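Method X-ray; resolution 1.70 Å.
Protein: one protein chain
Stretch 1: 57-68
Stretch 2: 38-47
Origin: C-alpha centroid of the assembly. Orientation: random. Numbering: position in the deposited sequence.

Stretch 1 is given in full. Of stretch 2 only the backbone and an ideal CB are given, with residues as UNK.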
ATOM      1  N   LYS A  57      10.279  -9.468 -12.565  1.00 21.45           N
ATOM      2  CA  LYS A  57      10.290  -8.583 -13.718  1.00 21.48           C
ATOM      3  C   LYS A  57      10.618  -9.345 -14.995  1.00 24.70           C
ATOM      4  O   LYS A  57      10.313  -8.873 -16.087  1.00 24.22           O
ATOM      5  CB  LYS A  57      11.322  -7.469 -13.577  1.00 25.41           C
ATOM      6  CG  LYS A  57      11.125  -6.487 -12.444  1.00 22.93           C
ATOM      7  CD  LYS A  57      12.427  -5.727 -12.293  1.00 29.05           C
ATOM      8  CE  LYS A  57      12.234  -4.286 -11.894  1.00 38.69           C
ATOM      9  NZ  LYS A  57      13.568  -3.677 -11.604  1.00 33.96           N
ATOM     10  N   SER A  58      11.237 -10.514 -14.866  1.00 23.31           N
ATOM     11  CA  SER A  58      11.704 -11.237 -16.054  1.00 24.06           C
ATOM     12  C   SER A  58      10.638 -12.095 -16.728  1.00 27.11           C
ATOM     13  O   SER A  58       9.580 -12.369 -16.153  1.00 22.56           O
ATOM     14  CB  SER A  58      12.926 -12.096 -15.729  1.00 25.48           C
ATOM     15  OG  SER A  58      12.531 -13.388 -15.314  1.00 26.18           O
ATOM     16  N   ASP A  59      10.946 -12.529 -17.948  1.00 25.61           N
ATOM     17  CA  ASP A  59      10.058 -13.385 -18.737  1.00 24.41           C
ATOM     18  C   ASP A  59       9.953 -14.792 -18.175  1.00 26.16           C
ATOM     19  O   ASP A  59       9.227 -15.614 -18.726  1.00 30.19           O
ATOM     20  CB  ASP A  59      10.561 -13.509 -20.175  1.00 32.81           C
ATOM     21  CG  ASP A  59      10.443 -12.224 -20.948  1.00 41.62           C
ATOM     22  OD1 ASP A  59       9.581 -11.390 -20.588  1.00 41.41           O
ATOM     23  OD2 ASP A  59      11.211 -12.052 -21.922  1.00 46.33           O
ATOM     24  N   LYS A  60      10.686 -15.095 -17.109  1.00 24.30           N
ATOM     25  CA  LYS A  60      10.463 -16.361 -16.418  1.00 25.96           C
ATOM     26  C   LYS A  60       8.993 -16.397 -15.956  1.00 27.38           C
ATOM     27  O   LYS A  60       8.367 -17.451 -15.884  1.00 26.22           O
ATOM     28  CB  LYS A  60      11.398 -16.517 -15.220  1.00 26.16           C
ATOM     29  CG  LYS A  60      11.230 -17.839 -14.511  1.00 28.53           C
ATOM     30  CD  LYS A  60      12.220 -18.003 -13.373  1.00 33.33           C
ATOM     31  CE  LYS A  60      11.890 -19.240 -12.553  1.00 39.49           C
ATOM     32  NZ  LYS A  60      12.799 -19.364 -11.389  1.00 45.35           N
ATOM     33  N   TYR A  61       8.462 -15.222 -15.647  1.00 24.35           N
ATOM     34  CA  TYR A  61       7.071 -15.094 -15.215  1.00 25.51           C
ATOM     35  C   TYR A  61       6.252 -14.365 -16.282  1.00 22.10           C
ATOM     36  O   TYR A  61       6.442 -13.174 -16.512  1.00 26.26           O
ATOM     37  CB  TYR A  61       7.024 -14.346 -13.880  1.00 21.50           C
ATOM     38  CG  TYR A  61       7.835 -15.030 -12.808  1.00 20.41           C
ATOM     39  CD1 TYR A  61       7.278 -16.038 -12.039  1.00 23.49           C
ATOM     40  CD2 TYR A  61       9.186 -14.705 -12.599  1.00 21.51           C
ATOM     41  CE1 TYR A  61       7.998 -16.683 -11.077  1.00 25.23           C
ATOM     42  CE2 TYR A  61       9.917 -15.346 -11.627  1.00 24.69           C
ATOM     43  CZ  TYR A  61       9.318 -16.340 -10.874  1.00 25.92           C
ATOM     44  OH  TYR A  61      10.040 -16.992  -9.904  1.00 30.89           O
ATOM     45  N   PRO A  62       5.338 -15.086 -16.953  1.00 24.92           N
ATOM     46  CA  PRO A  62       4.515 -14.482 -18.006  1.00 26.14           C
ATOM     47  C   PRO A  62       3.705 -13.313 -17.462  1.00 25.49           C
ATOM     48  O   PRO A  62       3.316 -13.338 -16.298  1.00 21.74           O
ATOM     49  CB  PRO A  62       3.575 -15.618 -18.419  1.00 30.20           C
ATOM     50  CG  PRO A  62       4.331 -16.861 -18.082  1.00 28.45           C
ATOM     51  CD  PRO A  62       5.101 -16.532 -16.823  1.00 24.78           C
ATOM     52  N   SER A  63       3.469 -12.309 -18.298  1.00 25.31           N
ATOM     53  CA  SER A  63       2.761 -11.111 -17.880  1.00 23.24           C
ATOM     54  C   SER A  63       1.274 -11.379 -17.762  1.00 25.72           C
ATOM     55  O   SER A  63       0.647 -11.858 -18.704  1.00 26.92           O
ATOM     56  CB  SER A  63       2.954  -9.984 -18.887  1.00 25.47           C
ATOM     57  OG  SER A  63       2.175  -8.864 -18.501  1.00 26.73           O
ATOM     58  N   ALA A  64       0.720 -11.048 -16.606  1.00 22.73           N
ATOM     59  CA  ALA A  64      -0.719 -11.146 -16.398  1.00 20.72           C
ATOM     60  C   ALA A  64      -1.390  -9.799 -16.649  1.00 25.53           C
ATOM     61  O   ALA A  64      -2.585  -9.621 -16.354  1.00 22.97           O
ATOM     62  CB  ALA A  64      -1.004 -11.636 -14.995  1.00 22.00           C
ATOM     63  N   GLY A  65      -0.623  -8.855 -17.193  1.00 23.59           N
ATOM     64  CA  GLY A  65      -1.125  -7.530 -17.505  1.00 24.10           C
ATOM     65  C   GLY A  65      -0.446  -6.441 -16.702  1.00 26.51           C
ATOM     66  O   GLY A  65       0.650  -6.650 -16.185  1.00 24.16           O
ATOM     67  N   SER A  66      -1.083  -5.277 -16.621  1.00 23.30           N
ATOM     68  CA  SER A  66      -0.552  -4.158 -15.855  1.00 21.12           C
ATOM     69  C   SER A  66      -1.190  -4.155 -14.479  1.00 22.35           C
ATOM     70  O   SER A  66      -1.940  -5.065 -14.157  1.00 24.65           O
ATOM     71  CB  SER A  66      -0.844  -2.836 -16.559  1.00 24.78           C
ATOM     72  OG  SER A  66      -2.233  -2.532 -16.516  1.00 24.98           O
ATOM     73  N   LEU A  67      -0.879  -3.146 -13.665  1.00 21.29           N
ATOM     74  CA  LEU A  67      -1.497  -3.030 -12.349  1.00 21.39           C
ATOM     75  C   LEU A  67      -2.994  -2.815 -12.465  1.00 20.18           C
ATOM     76  O   LEU A  67      -3.740  -3.174 -11.560  1.00 21.25           O
ATOM     77  CB  LEU A  67      -0.898  -1.872 -11.549  1.00 21.27           C
ATOM     78  CG  LEU A  67       0.604  -1.908 -11.248  1.00 23.82           C
ATOM     79  CD1 LEU A  67       0.954  -0.755 -10.303  1.00 22.37           C
ATOM     80  CD2 LEU A  67       1.041  -3.241 -10.651  1.00 22.52           C
ATOM     81  N   PHE A  68      -3.421  -2.216 -13.573  1.00 21.27           N
ATOM     82  CA  PHE A  68      -4.831  -1.841 -13.741  1.00 26.90           C
ATOM     83  C   PHE A  68      -5.609  -2.774 -14.672  1.00 28.16           C
ATOM     84  O   PHE A  68      -6.810  -3.021 -14.463  1.00 28.94           O
ATOM     85  CB  PHE A  68      -4.928  -0.415 -14.297  1.00 26.17           C
ATOM     86  CG  PHE A  68      -4.400   0.637 -13.365  1.00 27.37           C
ATOM     87  CD1 PHE A  68      -5.227   1.211 -12.417  1.00 29.46           C
ATOM     88  CD2 PHE A  68      -3.080   1.043 -13.437  1.00 32.19           C
ATOM     89  CE1 PHE A  68      -4.745   2.174 -11.554  1.00 32.79           C
ATOM     90  CE2 PHE A  68      -2.586   2.005 -12.567  1.00 28.70           C
ATOM     91  CZ  PHE A  68      -3.418   2.577 -11.638  1.00 27.57           C
ATOM     92  N   UNK A  38       5.302 -18.160  -1.251  1.00 26.18           N
ATOM     93  CA  UNK A  38       4.547 -18.708  -2.377  1.00 24.87           C
ATOM     94  C   UNK A  38       5.091 -18.168  -3.699  1.00 26.24           C
ATOM     95  O   UNK A  38       5.385 -16.981  -3.797  1.00 28.94           O
ATOM     96  CB  UNK A  38       3.060 -18.375  -2.239  1.00 24.87           C
ATOM     97  N   UNK A  39       5.226 -19.023  -4.714  1.00 25.00           N
ATOM     98  CA  UNK A  39       5.750 -18.567  -6.000  1.00 27.91           C
ATOM     99  C   UNK A  39       4.676 -18.638  -7.081  1.00 24.71           C
ATOM    100  O   UNK A  39       4.225 -19.718  -7.431  1.00 26.89           O
ATOM    101  CB  UNK A  39       6.965 -19.402  -6.409  1.00 27.91           C
ATOM    102  N   UNK A  40       4.290 -17.480  -7.626  1.00 23.31           N
ATOM    103  CA  UNK A  40       3.211 -17.413  -8.623  1.00 24.61           C
ATOM    104  C   UNK A  40       3.680 -17.907  -9.982  1.00 25.26           C
ATOM    105  O   UNK A  40       4.895 -17.997 -10.219  1.00 27.20           O
ATOM    106  CB  UNK A  40       2.685 -15.982  -8.747  1.00 24.61           C
ATOM    107  N   UNK A  41       2.729 -18.223 -10.854  1.00 22.62           N
ATOM    108  CA  UNK A  41       3.030 -18.670 -12.203  1.00 25.84           C
ATOM    109  C   UNK A  41       2.985 -17.546 -13.239  1.00 29.17           C
ATOM    110  O   UNK A  41       3.519 -17.696 -14.340  1.00 29.64           O
ATOM    111  CB  UNK A  41       2.049 -19.774 -12.604  1.00 25.84           C
ATOM    112  N   UNK A  42       2.358 -16.428 -12.882  1.00 22.54           N
ATOM    113  CA  UNK A  42       2.261 -15.268 -13.762  1.00 19.62           C
ATOM    114  C   UNK A  42       1.985 -14.033 -12.911  1.00 23.09           C
ATOM    115  O   UNK A  42       1.366 -14.132 -11.844  1.00 20.04           O
ATOM    116  CB  UNK A  42       1.170 -15.462 -14.816  1.00 19.62           C
ATOM    117  N   UNK A  43       2.482 -12.883 -13.359  1.00 18.55           N
ATOM    118  CA  UNK A  43       2.405 -11.659 -12.571  1.00 17.95           C
ATOM    119  C   UNK A  43       2.188 -10.442 -13.445  1.00 20.16           C
ATOM    120  O   UNK A  43       2.583 -10.423 -14.613  1.00 22.03           O
ATOM    121  CB  UNK A  43       3.677 -11.481 -11.740  1.00 17.95           C
ATOM    122  N   UNK A  44       1.571  -9.413 -12.882  1.00 19.43           N
ATOM    123  CA  UNK A  44       1.521  -8.147 -13.591  1.00 18.02           C
ATOM    124  C   UNK A  44       2.942  -7.613 -13.732  1.00 20.94           C
ATOM    125  O   UNK A  44       3.856  -8.032 -13.015  1.00 20.49           O
ATOM    126  CB  UNK A  44       0.623  -7.143 -12.866  1.00 18.02           C
ATOM    127  N   UNK A  45       3.103  -6.709 -14.685  1.00 21.20           N
ATOM    128  CA  UNK A  45       4.379  -6.083 -14.955  1.00 22.97           C
ATOM    129  C   UNK A  45       4.194  -4.587 -14.791  1.00 23.88           C
ATOM    130  O   UNK A  45       3.184  -4.024 -15.232  1.00 22.71           O
ATOM    131  CB  UNK A  45       4.899  -6.437 -16.350  1.00 22.97           C
ATOM    132  N   UNK A  46       5.174  -3.954 -14.160  1.00 22.09           N
ATOM    133  CA  UNK A  46       5.124  -2.545 -13.812  1.00 23.32           C
ATOM    134  C   UNK A  46       6.564  -2.026 -13.792  1.00 27.74           C
ATOM    135  O   UNK A  46       7.441  -2.647 -13.184  1.00 23.10           O
ATOM    136  CB  UNK A  46       4.427  -2.324 -12.468  1.00 23.32           C
ATOM    137  N   UNK A  47       6.805  -0.903 -14.465  1.00 23.04           N
ATOM    138  CA  UNK A  47       8.156  -0.360 -14.589  1.00 26.99           C
ATOM    139  C   UNK A  47       8.760  -0.017 -13.228  1.00 24.60           C
ATOM    140  O   UNK A  47       9.980  -0.063 -13.059  1.00 25.78           O
ATOM    141  CB  UNK A  47       8.141   0.885 -15.479  1.00 26.99           C
TER

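Position 38 has no atom of stretch 1 within 5.5 Å of its ideal CB, so this contact sets no preference; the residue is Ile 38, which makes no contact with stretch 1.

At position 39 CA-to-CB points toward stretch 1, and the ideal CB lies 5.2 Å from Tyr 61 OH. A hydroxyl at that range suits a side chain of moderate length ending in an acceptor, Glu or Gln, and the ammonium of Lys 60 nearby favours a negative charge. Glu 39 is extended (chi1 and chi2 both t); Tyr 61 OH donates a very short hydrogen bond to Glu 39 OE2, 2.5 Å, while Lys 60 NZ stays 4.0 Å from Glu 39 OE2, beyond a salt bridge.

Neither ideal CB at 40 or 41 has an atom of stretch 1 within 5.5 Å; CA-to-CB points sideways at 40 and away at 41. Phi of -75° at 40 permits proline, among many others. Pro 40 O approaches the edge of the Tyr 61 ring, 3.5 Å from CE1. At 41 stretch 1 sets no preference, so many residues would suit; Val 41 contributes its carbonyl, Val 41 O lying 3.2 Å from Pro 62 CD.

At position 42 the ideal CB is 3.4 Å from Pro 62 O and 4.4 Å from Ala 64 CB, tight quarters that suit a small residue. Ala 42 fits.

Position 43 is bridged to Ser 63: its N donates to Pro 62 O (3.1 Å) and its O accepts from Ala 64 N (2.8 Å). The extended backbone (-144/153) suits beta-branched residues; CA-to-CB points away, yet the ideal CB lies 4.9 Å from Tyr 61 CB, so an apolar branch can still touch it. Val 43 sets CG2 3.9 Å from Tyr 61 CB.

Position 44 places its ideal CB 3.4 Å from Gly 65 O, so small residues such as Ala or Ser suit. Ser 44 has chi1 p, its OG hydrogen-bonded elsewhere in the structure.

At position 45 CA-to-CB runs sideways, but the carbonyls of Lys 57, Ser 58 and Tyr 61 converge farther off, calling for a long donor, Lys or Arg. Lys 45 NZ donates to Tyr 61 O (2.7 Å) and weakly to Lys 57 O (3.5 Å).

Position 46 points toward stretch 1, its ideal CB 4.0 Å from Leu 67 CD2; Leu, Met or an aromatic would suit. Phe 46 receives Leu 67 CD1 over one face, 3.8 Å from the ring centroid.

Position 47 points away, leaving polar residues free; it is Asp 47.

Stretch 2, residues 38-47: IEPVAVSKFD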
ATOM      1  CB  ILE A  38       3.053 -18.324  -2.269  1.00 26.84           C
ATOM      2  CG1 ILE A  38       2.453 -18.801  -0.934  1.00 31.05           C
ATOM      3  CG2 ILE A  38       2.283 -18.829  -3.482  1.00 26.51           C
ATOM      4  CD1 ILE A  38       2.576 -20.296  -0.690  1.00 34.07           C
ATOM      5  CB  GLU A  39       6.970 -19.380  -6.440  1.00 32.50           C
ATOM      6  CG  GLU A  39       7.639 -18.812  -7.688  1.00 33.32           C
ATOM      7  CD  GLU A  39       8.790 -19.657  -8.184  1.00 40.39           C
ATOM      8  OE1 GLU A  39       9.078 -20.699  -7.558  1.00 45.30           O
ATOM      9  OE2 GLU A  39       9.409 -19.272  -9.199  1.00 42.15           O
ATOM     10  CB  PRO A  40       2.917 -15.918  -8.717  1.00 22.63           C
ATOM     11  CG  PRO A  40       4.250 -15.277  -8.405  1.00 28.10           C
ATOM     12  CD  PRO A  40       4.863 -16.155  -7.326  1.00 24.00           C
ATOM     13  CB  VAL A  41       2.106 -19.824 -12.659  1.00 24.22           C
ATOM     14  CG1 VAL A  41       2.268 -21.035 -11.747  1.00 28.52           C
ATOM     15  CG2 VAL A  41       0.650 -19.372 -12.721  1.00 26.58           C
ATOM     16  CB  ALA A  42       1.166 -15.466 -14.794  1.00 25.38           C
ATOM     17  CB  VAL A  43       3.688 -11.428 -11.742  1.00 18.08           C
ATOM     18  CG1 VAL A  43       3.898 -12.575 -10.769  1.00 19.57           C
ATOM     19  CG2 VAL A  43       4.907 -11.260 -12.666  1.00 21.49           C
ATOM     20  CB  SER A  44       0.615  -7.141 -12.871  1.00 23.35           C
ATOM     21  OG  SER A  44       0.947  -7.068 -11.503  1.00 22.39           O
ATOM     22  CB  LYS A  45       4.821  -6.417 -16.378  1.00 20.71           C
ATOM     23  CG  LYS A  45       4.878  -7.905 -16.673  1.00 20.11           C
ATOM     24  CD  LYS A  45       6.085  -8.587 -16.019  1.00 23.06           C
ATOM     25  CE  LYS A  45       6.041 -10.092 -16.249  1.00 21.07           C
ATOM     26  NZ  LYS A  45       7.367 -10.736 -15.913  1.00 21.30           N
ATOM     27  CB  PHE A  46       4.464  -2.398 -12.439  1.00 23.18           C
ATOM     28  CG  PHE A  46       4.478  -1.000 -11.884  1.00 24.64           C
ATOM     29  CD1 PHE A  46       3.964   0.063 -12.607  1.00 26.01           C
ATOM     30  CD2 PHE A  46       4.972  -0.760 -10.611  1.00 22.51           C
ATOM     31  CE1 PHE A  46       3.961   1.355 -12.067  1.00 26.82           C
ATOM     32  CE2 PHE A  46       4.970   0.521 -10.065  1.00 22.77           C
ATOM     33  CZ  PHE A  46       4.469   1.580 -10.793  1.00 25.15           C
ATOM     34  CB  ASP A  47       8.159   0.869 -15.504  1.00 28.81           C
ATOM     35  CG  ASP A  47       8.020   0.502 -16.976  1.00 39.58           C
ATOM     36  OD1 ASP A  47       8.408  -0.629 -17.353  1.00 42.84           O
ATOM     37  OD2 ASP A  47       7.525   1.345 -17.757  1.00 48.73           O
TER
HETATM   38  O   HOH W   1       6.559 -19.298 -14.372  1.00 39.94           O
HETATM   39  O   HOH W   2       1.579  -1.904 -14.651  1.00 28.34           O
HETATM   40  O   HOH W   3       8.590  -9.950 -18.417  1.00 29.34           O
HETATM   41  O   HOH W   4      11.713  -1.103 -11.089  1.00 32.60           O
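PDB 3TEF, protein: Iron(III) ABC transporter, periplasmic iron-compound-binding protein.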